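Tartronic semialdehyde reductase (Salmonella typhimurium, PDB 1YB4) probably catalyses the reversible NAD(P)H-dependent reduction of tartronate semialdehyde (2-hydroxy-3-oxopropanoate) to (R)-glycerate. Local coordinates at residues L181-V186 with S214-V219; R227-G232 with H279-Q284; L237-L242 with E264-C269. All blocks are in the same frame, centred on the assembly; numbering follows the deposited sequence.

Contact 1. Residues L181-V186 with S214-V219; sequences LNIEAV and SRILEV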
ATOM      1  N   LEU A 181       2.047 -10.656   7.718  1.00 25.37           N
ATOM      2  CA  LEU A 181       1.046 -10.575   6.682  1.00 25.37           C
ATOM      3  C   LEU A 181      -0.192 -11.453   6.972  1.00 24.53           C
ATOM      4  O   LEU A 181      -1.315 -11.041   6.677  1.00 21.84           O
ATOM      5  CB  LEU A 181       1.681 -10.915   5.321  1.00 24.16           C
ATOM      6  CG  LEU A 181       2.314  -9.676   4.673  1.00 22.63           C
ATOM      7  CD1 LEU A 181       3.335  -9.052   5.627  1.00 14.51           C
ATOM      8  CD2 LEU A 181       2.955 -10.061   3.354  1.00 17.36           C
ATOM      9  N   ASN A 182       0.001 -12.643   7.554  1.00 23.20           N
ATOM     10  CA  ASN A 182      -1.134 -13.529   7.871  1.00 21.86           C
ATOM     11  C   ASN A 182      -1.982 -12.912   8.981  1.00 23.61           C
ATOM     12  O   ASN A 182      -3.219 -12.932   8.911  1.00 24.97           O
ATOM     13  CB  ASN A 182      -0.645 -14.911   8.290  1.00 17.27           C
ATOM     14  CG  ASN A 182      -0.331 -15.788   7.105  1.00 20.33           C
ATOM     15  OD1 ASN A 182      -0.098 -15.290   6.000  1.00 20.89           O
ATOM     16  ND2 ASN A 182      -0.314 -17.102   7.320  1.00 15.37           N
ATOM     17  N   ILE A 183      -1.324 -12.341   9.988  1.00 23.86           N
ATOM     18  CA  ILE A 183      -2.052 -11.701  11.080  1.00 23.56           C
ATOM     19  C   ILE A 183      -2.875 -10.537  10.530  1.00 23.94           C
ATOM     20  O   ILE A 183      -4.031 -10.352  10.906  1.00 25.87           O
ATOM     21  CB  ILE A 183      -1.094 -11.170  12.193  1.00 20.43           C
ATOM     22  CG1 ILE A 183      -0.469 -12.349  12.943  1.00 19.44           C
ATOM     23  CG2 ILE A 183      -1.859 -10.312  13.175  1.00 12.59           C
ATOM     24  CD1 ILE A 183       0.639 -11.957  13.940  1.00 22.06           C
ATOM     25  N   GLU A 184      -2.292  -9.760   9.623  1.00 23.36           N
ATOM     26  CA  GLU A 184      -3.002  -8.621   9.067  1.00 23.02           C
ATOM     27  C   GLU A 184      -4.168  -9.105   8.211  1.00 24.96           C
ATOM     28  O   GLU A 184      -5.244  -8.494   8.196  1.00 25.27           O
ATOM     29  CB  GLU A 184      -2.038  -7.762   8.250  1.00 25.41           C
ATOM     30  CG  GLU A 184      -2.486  -6.317   8.034  1.00 24.91           C
ATOM     31  CD  GLU A 184      -3.436  -6.154   6.864  1.00 29.44           C
ATOM     32  OE1 GLU A 184      -3.493  -7.063   6.004  1.00 25.57           O
ATOM     33  OE2 GLU A 184      -4.109  -5.101   6.794  1.00 29.03           O
ATOM     34  N   ALA A 185      -3.965 -10.212   7.510  1.00 24.72           N
ATOM     35  CA  ALA A 185      -5.024 -10.752   6.671  1.00 27.40           C
ATOM     36  C   ALA A 185      -6.248 -11.152   7.503  1.00 27.29           C
ATOM     37  O   ALA A 185      -7.374 -10.768   7.189  1.00 29.51           O
ATOM     38  CB  ALA A 185      -4.506 -11.936   5.864  1.00 24.47           C
ATOM     39  N   VAL A 186      -6.032 -11.918   8.567  1.00 27.12           N
ATOM     40  CA  VAL A 186      -7.140 -12.333   9.426  1.00 25.61           C
ATOM     41  C   VAL A 186      -7.853 -11.086   9.981  1.00 25.71           C
ATOM     42  O   VAL A 186      -9.082 -11.073  10.121  1.00 27.84           O
ATOM     43  CB  VAL A 186      -6.626 -13.235  10.596  1.00 23.76           C
ATOM     44  CG1 VAL A 186      -7.796 -13.766  11.429  1.00 17.62           C
ATOM     45  CG2 VAL A 186      -5.820 -14.401  10.012  1.00 19.87           C
ATOM     46  N   SER A 214      -5.174 -21.457   8.428  1.00 32.68           N
ATOM     47  CA  SER A 214      -3.813 -21.105   8.794  1.00 33.71           C
ATOM     48  C   SER A 214      -3.571 -21.323  10.281  1.00 34.69           C
ATOM     49  O   SER A 214      -4.514 -21.416  11.075  1.00 33.10           O
ATOM     50  CB  SER A 214      -3.524 -19.632   8.469  1.00 33.51           C
ATOM     51  OG  SER A 214      -3.885 -18.782   9.552  1.00 31.95           O
ATOM     52  N   ARG A 215      -2.296 -21.378  10.654  1.00 35.46           N
ATOM     53  CA  ARG A 215      -1.910 -21.548  12.044  1.00 35.69           C
ATOM     54  C   ARG A 215      -2.190 -20.237  12.774  1.00 34.61           C
ATOM     55  O   ARG A 215      -2.333 -20.216  14.002  1.00 34.92           O
ATOM     56  CB  ARG A 215      -0.427 -21.898  12.118  1.00 39.51           C
ATOM     57  CG  ARG A 215       0.102 -22.120  13.506  1.00 44.27           C
ATOM     58  CD  ARG A 215      -0.676 -23.180  14.258  1.00 48.92           C
ATOM     59  NE  ARG A 215      -0.050 -23.436  15.551  1.00 53.18           N
ATOM     60  CZ  ARG A 215      -0.672 -23.965  16.600  1.00 56.53           C
ATOM     61  NH1 ARG A 215      -1.959 -24.303  16.523  1.00 56.40           N
ATOM     62  NH2 ARG A 215      -0.001 -24.159  17.730  1.00 54.96           N
ATOM     63  N   ILE A 216      -2.282 -19.156  11.992  1.00 31.87           N
ATOM     64  CA  ILE A 216      -2.553 -17.803  12.488  1.00 30.14           C
ATOM     65  C   ILE A 216      -4.042 -17.558  12.745  1.00 30.47           C
ATOM     66  O   ILE A 216      -4.405 -16.981  13.771  1.00 30.30           O
ATOM     67  CB  ILE A 216      -2.058 -16.726  11.479  1.00 31.43           C
ATOM     68  CG1 ILE A 216      -0.533 -16.751  11.407  1.00 31.67           C
ATOM     69  CG2 ILE A 216      -2.568 -15.332  11.883  1.00 25.26           C
ATOM     70  CD1 ILE A 216       0.121 -16.435  12.709  1.00 32.44           C
ATOM     71  N   LEU A 217      -4.896 -17.952  11.800  1.00 27.60           N
ATOM     72  CA  LEU A 217      -6.336 -17.790  11.980  1.00 28.16           C
ATOM     73  C   LEU A 217      -6.791 -18.630  13.173  1.00 30.93           C
ATOM     74  O   LEU A 217      -7.681 -18.247  13.920  1.00 29.69           O
ATOM     75  CB  LEU A 217      -7.081 -18.253  10.732  1.00 27.54           C
ATOM     76  CG  LEU A 217      -8.605 -18.348  10.837  1.00 25.85           C
ATOM     77  CD1 LEU A 217      -9.194 -16.955  11.064  1.00 26.25           C
ATOM     78  CD2 LEU A 217      -9.169 -18.985   9.570  1.00 17.80           C
ATOM     79  N   GLU A 218      -6.165 -19.783  13.346  1.00 34.16           N
ATOM     80  CA  GLU A 218      -6.519 -20.660  14.446  1.00 40.16           C
ATOM     81  C   GLU A 218      -6.185 -20.055  15.804  1.00 41.24           C
ATOM     82  O   GLU A 218      -7.070 -19.877  16.648  1.00 43.24           O
ATOM     83  CB  GLU A 218      -5.799 -21.992  14.308  1.00 43.63           C
ATOM     84  CG  GLU A 218      -6.299 -23.034  15.271  1.00 48.65           C
ATOM     85  CD  GLU A 218      -5.407 -24.242  15.296  1.00 52.18           C
ATOM     86  OE1 GLU A 218      -4.805 -24.549  14.236  1.00 51.95           O
ATOM     87  OE2 GLU A 218      -5.319 -24.881  16.369  1.00 54.96           O
ATOM     88  N   VAL A 219      -4.907 -19.747  16.013  1.00 39.98           N
ATOM     89  CA  VAL A 219      -4.468 -19.171  17.270  1.00 40.21           C
ATOM     90  C   VAL A 219      -4.777 -17.685  17.384  1.00 40.81           C
ATOM     91  O   VAL A 219      -5.619 -17.287  18.191  1.00 42.02           O
ATOM     92  CB  VAL A 219      -2.958 -19.382  17.488  1.00 43.30           C
ATOM     93  CG1 VAL A 219      -2.541 -18.775  18.836  1.00 42.57           C
ATOM     94  CG2 VAL A 219      -2.623 -20.890  17.457  1.00 43.80           C
TER
HETATM   95  O   HOH W   1      -0.061 -19.167   9.528  1.00 39.64           O

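Contact 2. Residues R227-G232 with H279-Q284; sequences RTFEPG and HSAMVQ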
ATOM      1  N   ARG A 227     -10.476 -10.918  22.661  1.00 41.87           N
ATOM      2  CA  ARG A 227      -9.705  -9.733  23.077  1.00 39.90           C
ATOM      3  C   ARG A 227      -8.563 -10.052  24.046  1.00 35.51           C
ATOM      4  O   ARG A 227      -8.242  -9.256  24.928  1.00 32.57           O
ATOM      5  CB  ARG A 227     -10.628  -8.690  23.710  1.00 41.73           C
ATOM      6  CG  ARG A 227     -11.951  -8.534  22.983  1.00 45.08           C
ATOM      7  CD  ARG A 227     -11.740  -8.122  21.547  1.00 44.71           C
ATOM      8  NE  ARG A 227     -11.300  -6.733  21.439  1.00 45.69           N
ATOM      9  CZ  ARG A 227     -10.917  -6.172  20.299  1.00 42.81           C
ATOM     10  NH1 ARG A 227     -10.919  -6.890  19.182  1.00 43.84           N
ATOM     11  NH2 ARG A 227     -10.535  -4.905  20.274  1.00 38.85           N
ATOM     12  N   THR A 228      -7.939 -11.210  23.863  1.00 35.20           N
ATOM     13  CA  THR A 228      -6.843 -11.622  24.726  1.00 36.08           C
ATOM     14  C   THR A 228      -5.508 -11.332  24.039  1.00 36.58           C
ATOM     15  O   THR A 228      -5.028 -12.122  23.231  1.00 37.48           O
ATOM     16  CB  THR A 228      -6.973 -13.135  25.084  1.00 36.89           C
ATOM     17  OG1 THR A 228      -6.371 -13.939  24.065  1.00 36.63           O
ATOM     18  CG2 THR A 228      -8.456 -13.524  25.201  1.00 32.02           C
ATOM     19  N   PHE A 229      -4.924 -10.181  24.376  1.00 38.32           N
ATOM     20  CA  PHE A 229      -3.665  -9.716  23.795  1.00 39.79           C
ATOM     21  C   PHE A 229      -2.433  -9.704  24.709  1.00 43.04           C
ATOM     22  O   PHE A 229      -1.430  -9.057  24.389  1.00 42.48           O
ATOM     23  CB  PHE A 229      -3.853  -8.304  23.238  1.00 37.49           C
ATOM     24  CG  PHE A 229      -5.014  -8.171  22.304  1.00 33.49           C
ATOM     25  CD1 PHE A 229      -5.070  -8.926  21.134  1.00 32.61           C
ATOM     26  CD2 PHE A 229      -6.051  -7.293  22.595  1.00 29.54           C
ATOM     27  CE1 PHE A 229      -6.139  -8.812  20.263  1.00 28.54           C
ATOM     28  CE2 PHE A 229      -7.125  -7.165  21.737  1.00 30.49           C
ATOM     29  CZ  PHE A 229      -7.171  -7.930  20.563  1.00 31.34           C
ATOM     30  N   GLU A 230      -2.492 -10.389  25.844  1.00 47.83           N
ATOM     31  CA  GLU A 230      -1.330 -10.398  26.722  1.00 52.53           C
ATOM     32  C   GLU A 230      -0.165 -10.906  25.893  1.00 52.49           C
ATOM     33  O   GLU A 230      -0.317 -11.821  25.083  1.00 51.65           O
ATOM     34  CB  GLU A 230      -1.543 -11.302  27.948  1.00 57.76           C
ATOM     35  CG  GLU A 230      -2.480 -10.716  29.015  1.00 64.23           C
ATOM     36  CD  GLU A 230      -3.936 -11.131  28.827  1.00 68.67           C
ATOM     37  OE1 GLU A 230      -4.451 -11.037  27.691  1.00 69.99           O
ATOM     38  OE2 GLU A 230      -4.571 -11.547  29.824  1.00 72.85           O
ATOM     39  N   PRO A 231       1.014 -10.306  26.073  1.00 52.54           N
ATOM     40  CA  PRO A 231       2.212 -10.697  25.335  1.00 52.96           C
ATOM     41  C   PRO A 231       2.502 -12.187  25.176  1.00 54.26           C
ATOM     42  O   PRO A 231       2.311 -13.007  26.081  1.00 53.79           O
ATOM     43  CB  PRO A 231       3.318  -9.963  26.075  1.00 52.50           C
ATOM     44  CG  PRO A 231       2.648  -8.672  26.403  1.00 54.50           C
ATOM     45  CD  PRO A 231       1.282  -9.123  26.909  1.00 54.21           C
ATOM     46  N   GLY A 232       2.961 -12.501  23.974  1.00 55.24           N
ATOM     47  CA  GLY A 232       3.350 -13.837  23.588  1.00 53.76           C
ATOM     48  C   GLY A 232       4.499 -13.450  22.681  1.00 53.21           C
ATOM     49  O   GLY A 232       5.535 -14.111  22.630  1.00 57.57           O
ATOM     50  N   HIS A 279       1.319  -9.433  19.063  1.00 33.52           N
ATOM     51  CA  HIS A 279       1.124  -8.952  17.705  1.00 33.97           C
ATOM     52  C   HIS A 279      -0.247  -9.274  17.120  1.00 36.18           C
ATOM     53  O   HIS A 279      -0.570  -8.850  16.001  1.00 35.80           O
ATOM     54  CB  HIS A 279       2.244  -9.435  16.776  1.00 35.07           C
ATOM     55  CG  HIS A 279       2.501 -10.907  16.826  1.00 35.22           C
ATOM     56  ND1 HIS A 279       3.514 -11.503  16.107  1.00 33.74           N
ATOM     57  CD2 HIS A 279       1.854 -11.908  17.466  1.00 34.57           C
ATOM     58  CE1 HIS A 279       3.477 -12.809  16.294  1.00 33.11           C
ATOM     59  NE2 HIS A 279       2.479 -13.083  17.115  1.00 35.71           N
ATOM     60  N   SER A 280      -1.061 -10.010  17.875  1.00 33.44           N
ATOM     61  CA  SER A 280      -2.409 -10.321  17.423  1.00 31.61           C
ATOM     62  C   SER A 280      -3.200  -9.028  17.630  1.00 29.43           C
ATOM     63  O   SER A 280      -4.294  -8.849  17.095  1.00 31.56           O
ATOM     64  CB  SER A 280      -3.014 -11.467  18.247  1.00 34.50           C
ATOM     65  OG  SER A 280      -3.031 -11.155  19.630  1.00 38.42           O
ATOM     66  N   ALA A 281      -2.616  -8.121  18.405  1.00 25.96           N
ATOM     67  CA  ALA A 281      -3.219  -6.826  18.678  1.00 26.63           C
ATOM     68  C   ALA A 281      -3.298  -5.983  17.398  1.00 28.98           C
ATOM     69  O   ALA A 281      -3.878  -4.890  17.376  1.00 29.02           O
ATOM     70  CB  ALA A 281      -2.409  -6.107  19.727  1.00 26.61           C
HETATM   71  N   MSE A 282      -2.686  -6.502  16.344  1.00 28.59           N
HETATM   72  CA  MSE A 282      -2.683  -5.869  15.037  1.00 31.20           C
HETATM   73  C   MSE A 282      -4.090  -5.456  14.651  1.00 30.67           C
HETATM   74  O   MSE A 282      -4.299  -4.373  14.115  1.00 32.53           O
HETATM   75  CB  MSE A 282      -2.149  -6.864  13.996  1.00 37.76           C
HETATM   76  CG  MSE A 282      -2.444  -6.533  12.541  1.00 42.97           C
HETATM   77 SE   MSE A 282      -1.415  -5.037  11.900  1.00 56.35          SE
HETATM   78  CE  MSE A 282      -2.806  -3.757  11.777  1.00 53.78           C
ATOM     79  N   VAL A 283      -5.050  -6.330  14.938  1.00 29.93           N
ATOM     80  CA  VAL A 283      -6.446  -6.112  14.585  1.00 27.13           C
ATOM     81  C   VAL A 283      -6.974  -4.762  15.010  1.00 26.78           C
ATOM     82  O   VAL A 283      -7.849  -4.185  14.356  1.00 29.90           O
ATOM     83  CB  VAL A 283      -7.347  -7.238  15.175  1.00 27.01           C
ATOM     84  CG1 VAL A 283      -7.266  -7.232  16.686  1.00 25.27           C
ATOM     85  CG2 VAL A 283      -8.790  -7.075  14.694  1.00 23.69           C
ATOM     86  N   GLN A 284      -6.436  -4.241  16.098  1.00 29.07           N
ATOM     87  CA  GLN A 284      -6.891  -2.947  16.590  1.00 31.09           C
ATOM     88  C   GLN A 284      -6.641  -1.825  15.584  1.00 28.18           C
ATOM     89  O   GLN A 284      -7.397  -0.856  15.533  1.00 25.76           O
ATOM     90  CB  GLN A 284      -6.208  -2.619  17.923  1.00 34.93           C
ATOM     91  CG  GLN A 284      -6.556  -3.601  19.031  1.00 39.30           C
ATOM     92  CD  GLN A 284      -6.113  -3.122  20.398  1.00 42.18           C
ATOM     93  OE1 GLN A 284      -4.918  -3.033  20.684  1.00 47.15           O
ATOM     94  NE2 GLN A 284      -7.081  -2.800  21.248  1.00 43.57           N
TER

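Contact 3. Residues L237-L242 with E264-C269; sequences LHQKDL and ELFNTC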
ATOM      1  N   LEU A 237       8.529  -5.943  19.117  1.00 30.97           N
ATOM      2  CA  LEU A 237       9.462  -6.958  18.662  1.00 30.42           C
ATOM      3  C   LEU A 237       9.266  -7.281  17.173  1.00 30.73           C
ATOM      4  O   LEU A 237      10.224  -7.310  16.384  1.00 27.89           O
ATOM      5  CB  LEU A 237       9.279  -8.214  19.509  1.00 29.14           C
ATOM      6  CG  LEU A 237      10.334  -8.323  20.600  1.00 36.07           C
ATOM      7  CD1 LEU A 237       9.754  -9.009  21.835  1.00 40.31           C
ATOM      8  CD2 LEU A 237      11.546  -9.081  20.027  1.00 37.74           C
ATOM      9  N   HIS A 238       8.020  -7.533  16.789  1.00 29.43           N
ATOM     10  CA  HIS A 238       7.743  -7.826  15.398  1.00 30.91           C
ATOM     11  C   HIS A 238       8.100  -6.591  14.561  1.00 30.30           C
ATOM     12  O   HIS A 238       8.341  -6.698  13.353  1.00 30.74           O
ATOM     13  CB  HIS A 238       6.266  -8.219  15.203  1.00 30.00           C
ATOM     14  CG  HIS A 238       6.050  -9.181  14.079  1.00 27.47           C
ATOM     15  ND1 HIS A 238       4.925  -9.975  13.983  1.00 27.73           N
ATOM     16  CD2 HIS A 238       6.820  -9.488  13.007  1.00 24.88           C
ATOM     17  CE1 HIS A 238       5.015 -10.730  12.902  1.00 28.77           C
ATOM     18  NE2 HIS A 238       6.157 -10.453  12.292  1.00 29.18           N
ATOM     19  N   GLN A 239       8.146  -5.421  15.202  1.00 30.05           N
ATOM     20  CA  GLN A 239       8.512  -4.188  14.491  1.00 29.69           C
ATOM     21  C   GLN A 239       9.994  -4.247  14.126  1.00 29.31           C
ATOM     22  O   GLN A 239      10.371  -4.025  12.975  1.00 27.80           O
ATOM     23  CB  GLN A 239       8.240  -2.947  15.352  1.00 27.05           C
ATOM     24  CG  GLN A 239       6.773  -2.554  15.463  1.00 26.46           C
ATOM     25  CD  GLN A 239       6.499  -1.137  14.982  1.00 29.31           C
ATOM     26  OE1 GLN A 239       6.529  -0.862  13.784  1.00 30.49           O
ATOM     27  NE2 GLN A 239       6.239  -0.228  15.918  1.00 27.09           N
ATOM     28  N   LYS A 240      10.824  -4.552  15.119  1.00 30.33           N
ATOM     29  CA  LYS A 240      12.256  -4.663  14.905  1.00 33.00           C
ATOM     30  C   LYS A 240      12.496  -5.717  13.807  1.00 33.57           C
ATOM     31  O   LYS A 240      13.326  -5.520  12.915  1.00 32.39           O
ATOM     32  CB  LYS A 240      12.949  -5.047  16.227  1.00 35.89           C
ATOM     33  CG  LYS A 240      14.492  -5.177  16.194  1.00 42.26           C
ATOM     34  CD  LYS A 240      14.976  -6.624  15.943  1.00 45.82           C
ATOM     35  CE  LYS A 240      14.327  -7.625  16.914  1.00 50.37           C
ATOM     36  NZ  LYS A 240      14.766  -9.043  16.712  1.00 50.90           N
ATOM     37  N   ASP A 241      11.757  -6.827  13.857  1.00 32.77           N
ATOM     38  CA  ASP A 241      11.925  -7.856  12.835  1.00 31.44           C
ATOM     39  C   ASP A 241      11.539  -7.368  11.433  1.00 30.87           C
ATOM     40  O   ASP A 241      12.309  -7.546  10.490  1.00 30.87           O
ATOM     41  CB  ASP A 241      11.123  -9.118  13.182  1.00 31.71           C
ATOM     42  CG  ASP A 241      11.795  -9.960  14.248  1.00 32.90           C
ATOM     43  OD1 ASP A 241      13.046 -10.031  14.238  1.00 31.31           O
ATOM     44  OD2 ASP A 241      11.074 -10.556  15.079  1.00 32.98           O
ATOM     45  N   LEU A 242      10.362  -6.761  11.288  1.00 27.27           N
ATOM     46  CA  LEU A 242       9.950  -6.274   9.976  1.00 28.49           C
ATOM     47  C   LEU A 242      10.946  -5.253   9.454  1.00 28.10           C
ATOM     48  O   LEU A 242      11.023  -5.017   8.260  1.00 27.75           O
ATOM     49  CB  LEU A 242       8.550  -5.663  10.017  1.00 26.20           C
ATOM     50  CG  LEU A 242       7.414  -6.667  10.246  1.00 28.04           C
ATOM     51  CD1 LEU A 242       6.076  -5.964   9.976  1.00 22.62           C
ATOM     52  CD2 LEU A 242       7.584  -7.890   9.330  1.00 19.67           C
ATOM     53  N   GLU A 264       3.851  -0.135   8.813  1.00 26.82           N
ATOM     54  CA  GLU A 264       3.167   1.129   9.070  1.00 27.27           C
ATOM     55  C   GLU A 264       1.949   0.929   9.971  1.00 27.24           C
ATOM     56  O   GLU A 264       1.649   1.778  10.813  1.00 25.18           O
ATOM     57  CB  GLU A 264       2.745   1.785   7.751  1.00 26.71           C
ATOM     58  CG  GLU A 264       3.908   2.166   6.869  1.00 29.33           C
ATOM     59  CD  GLU A 264       4.973   2.952   7.621  1.00 28.68           C
ATOM     60  OE1 GLU A 264       4.657   4.041   8.143  1.00 30.76           O
ATOM     61  OE2 GLU A 264       6.127   2.477   7.691  1.00 26.89           O
ATOM     62  N   LEU A 265       1.242  -0.181   9.776  1.00 26.01           N
ATOM     63  CA  LEU A 265       0.075  -0.481  10.602  1.00 27.43           C
ATOM     64  C   LEU A 265       0.540  -0.703  12.060  1.00 26.98           C
ATOM     65  O   LEU A 265      -0.152  -0.325  13.011  1.00 25.18           O
ATOM     66  CB  LEU A 265      -0.657  -1.715  10.062  1.00 23.88           C
ATOM     67  CG  LEU A 265      -1.349  -1.604   8.690  1.00 25.78           C
ATOM     68  CD1 LEU A 265      -1.895  -2.959   8.287  1.00 18.92           C
ATOM     69  CD2 LEU A 265      -2.478  -0.591   8.741  1.00 22.52           C
ATOM     70  N   PHE A 266       1.716  -1.307  12.226  1.00 27.09           N
ATOM     71  CA  PHE A 266       2.268  -1.512  13.568  1.00 29.39           C
ATOM     72  C   PHE A 266       2.574  -0.153  14.176  1.00 28.51           C
ATOM     73  O   PHE A 266       2.551   0.008  15.393  1.00 30.71           O
ATOM     74  CB  PHE A 266       3.561  -2.347  13.537  1.00 24.77           C
ATOM     75  CG  PHE A 266       3.327  -3.841  13.486  1.00 24.27           C
ATOM     76  CD1 PHE A 266       2.212  -4.406  14.093  1.00 21.09           C
ATOM     77  CD2 PHE A 266       4.241  -4.680  12.846  1.00 25.63           C
ATOM     78  CE1 PHE A 266       2.010  -5.771  14.064  1.00 23.34           C
ATOM     79  CE2 PHE A 266       4.048  -6.059  12.809  1.00 24.77           C
ATOM     80  CZ  PHE A 266       2.931  -6.604  13.418  1.00 24.98           C
ATOM     81  N   ASN A 267       2.872   0.823  13.321  1.00 29.05           N
ATOM     82  CA  ASN A 267       3.166   2.169  13.783  1.00 27.34           C
ATOM     83  C   ASN A 267       1.887   2.759  14.348  1.00 27.51           C
ATOM     84  O   ASN A 267       1.924   3.535  15.303  1.00 29.95           O
ATOM     85  CB  ASN A 267       3.688   3.057  12.646  1.00 22.82           C
ATOM     86  CG  ASN A 267       5.154   2.817  12.335  1.00 21.51           C
ATOM     87  OD1 ASN A 267       5.885   2.269  13.151  1.00 21.89           O
ATOM     88  ND2 ASN A 267       5.594   3.249  11.155  1.00 20.68           N
ATOM     89  N   THR A 268       0.756   2.394  13.754  1.00 25.83           N
ATOM     90  CA  THR A 268      -0.531   2.876  14.239  1.00 25.94           C
ATOM     91  C   THR A 268      -0.817   2.216  15.592  1.00 24.92           C
ATOM     92  O   THR A 268      -1.337   2.859  16.494  1.00 22.89           O
ATOM     93  CB  THR A 268      -1.658   2.588  13.197  1.00 29.66           C
ATOM     94  OG1 THR A 268      -1.485   3.463  12.074  1.00 30.76           O
ATOM     95  CG2 THR A 268      -3.051   2.830  13.783  1.00 28.16           C
ATOM     96  N   CYS A 269      -0.443   0.950  15.752  1.00 24.31           N
ATOM     97  CA  CYS A 269      -0.656   0.284  17.034  1.00 27.78           C
ATOM     98  C   CYS A 269       0.184   0.991  18.120  1.00 30.64           C
ATOM     99  O   CYS A 269      -0.350   1.427  19.156  1.00 30.68           O
ATOM    100  CB  CYS A 269      -0.270  -1.198  16.960  1.00 27.09           C
ATOM    101  SG  CYS A 269      -1.279  -2.227  15.826  1.00 30.42           S
TER

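Contact 1. Residues L181-V186 with S214-V219
Helix segment 181-186 meets the first turn of helix 215-225 at -53°, the two axes 9.2 Å apart, and Val186 and Leu217 bring their CA atoms to 6.1 Å. Ile216 covers the most ground, its CB directed at helix 167-195. One branch, CG1, lies against CB of Asn182 at 3.6 Å, the two side chains crossing at about a right angle. The other branch, CG2, is anti to the backbone N and comes down beside the backbone of Ile183, also touching CG1 of Ile183 at 3.8 Å and CG2 of Val186. A turn further on, Val186 splits its two methyls: CG1, anti to its own N (chi1 -175°), meets CD1 of Leu217 at 3.5 Å, while CG2 takes the Ile216 side. The start of the second helix is capped by Ser214, whose OG accepts from Leu217 N at 2.6 Å in a nearly straight bond (170°). Beside it a water accepts from Asn182 ND2 at 3.0 Å and, weakly, from Ile216 N; this single water links Asn182 to the helix start. Asn182 also packs on Asn182 of a second subunit, and Arg215 makes a cation-pi contact with Phe211 of that subunit. This is helix-on-helix packing in the all-helical C-terminal domain of the HIBADH-related family, where a shorter helix crosses the long helix 167-195 at a subunit interface.

Contact 2. Residues R227-G232 with H279-Q284
The Phe229 ring and the Arg227 guanidinium are the flat groups that meet segment 279-284. Over one face of the ring, offset toward the rim, sits the backbone C of Arg227; at the edge, in the ring plane, OG of Ser280 approaches CD1 of Phe229 to 3.4 Å. CA of Ala281 makes an off-centre CH-pi contact with the ring, 4.2 Å from its centroid and 30° off the normal. At the far end of the ring CZ meets CG1 of Val283 at 3.9 Å. The Arg227 guanidinium has CZ of Phe229 4.1 Å above the centre of one face; bends at chi2 (-59°) and chi3 (-72°) place CD and NE of the arginine, and the guanidinium lies against that ring atom. Gln284, extended beyond CG, brings its CD to 4.4 Å from CE2 of Phe229, and its NE2 merely passes near NH2 of Arg227, at 4.2 Å.

This is where the loop joining helices 215-225 and 235-251 is laid against the 3-10 turn that leads into the last helix, 283-290, of the helical C-terminal domain. Val283 serves both sides of the joint, since it also packs on Met224 of helix 215-225.

The polar ends find their main partners nearby. Arg227 NH1 forms a salt bridge with Glu287 and a hydrogen bond to Met224 O. Ser280 OG is hydrogen-bonded to Asp278, which also shares a backbone hydrogen bond with Phe229.

Contact 3. Residues L237-L242 with E264-C269
Phe266, the first residue of segment 264-269 to touch helix segment 237-242, carries the contact. Its CG is anti to the carbonyl carbon, and the ring reaches across to three residues of the facing helix. CE2 lies over one face of the His238 imidazole, 3.9 Å from CB of His238; the ring centroids are 5.4 Å apart and the planes turned by 41°. CD1 of Leu242 comes in at the edge, near the ring plane, 3.5 Å from CE2 of Phe266. Nearer the backbone, Gln239 slides past in the opposite direction, its CG 3.8 Å from CB of Phe266.

The two helices, 235-251 and 257-271, form an antiparallel hairpin in the helical C-terminal domain; their segments run at 154° with axes 10.2 Å apart. On the His238 ring NE2 bonds Gln176 O, and the side chain is about 8 Å from that of Lys172, the predicted active-site residue.

Asn267 follows, and its side chain and that of Gln239 cross obliquely, the amide planes 64° apart. A long, bent hydrogen bond from Asn267 ND2 reaches Glu264 OE1 at 3.3 Å, meeting it from above the carboxylate plane while the oxygen lies near the amide plane. That OE1 also accepts from Leu256 N of a third subunit. Farther along, Thr268 OG1 is hydrogen-bonded to Asn255 of the third subunit and to Met289 O of a fourth, and Cys269 packs on Ala285 of helix 283-290.

Overall arrangement
All three contacts lie in the helical C-terminal domain, which this family sets against a Rossmann-type dinucleotide-binding domain. Contacts 1 and 2 have centres about 12 Å apart and meet where CG2 of Ile183 packs 3.4 Å from O of His279 and 3.6 Å from CB of Met282. Contacts 2 and 3, about 13 Å apart by centres, are joined by a probable hydrogen bond between His279 ND1 and His238 ND1 (3.0 Å), and by Met282 CE against Leu265 CB. Between contacts 1 and 3, Glu184 CG touches Leu265 CD1 at 3.4 Å. Contact 3 is the one near the predicted active-site Lys172; contacts 1 and 3 also border other subunits of the tetramer.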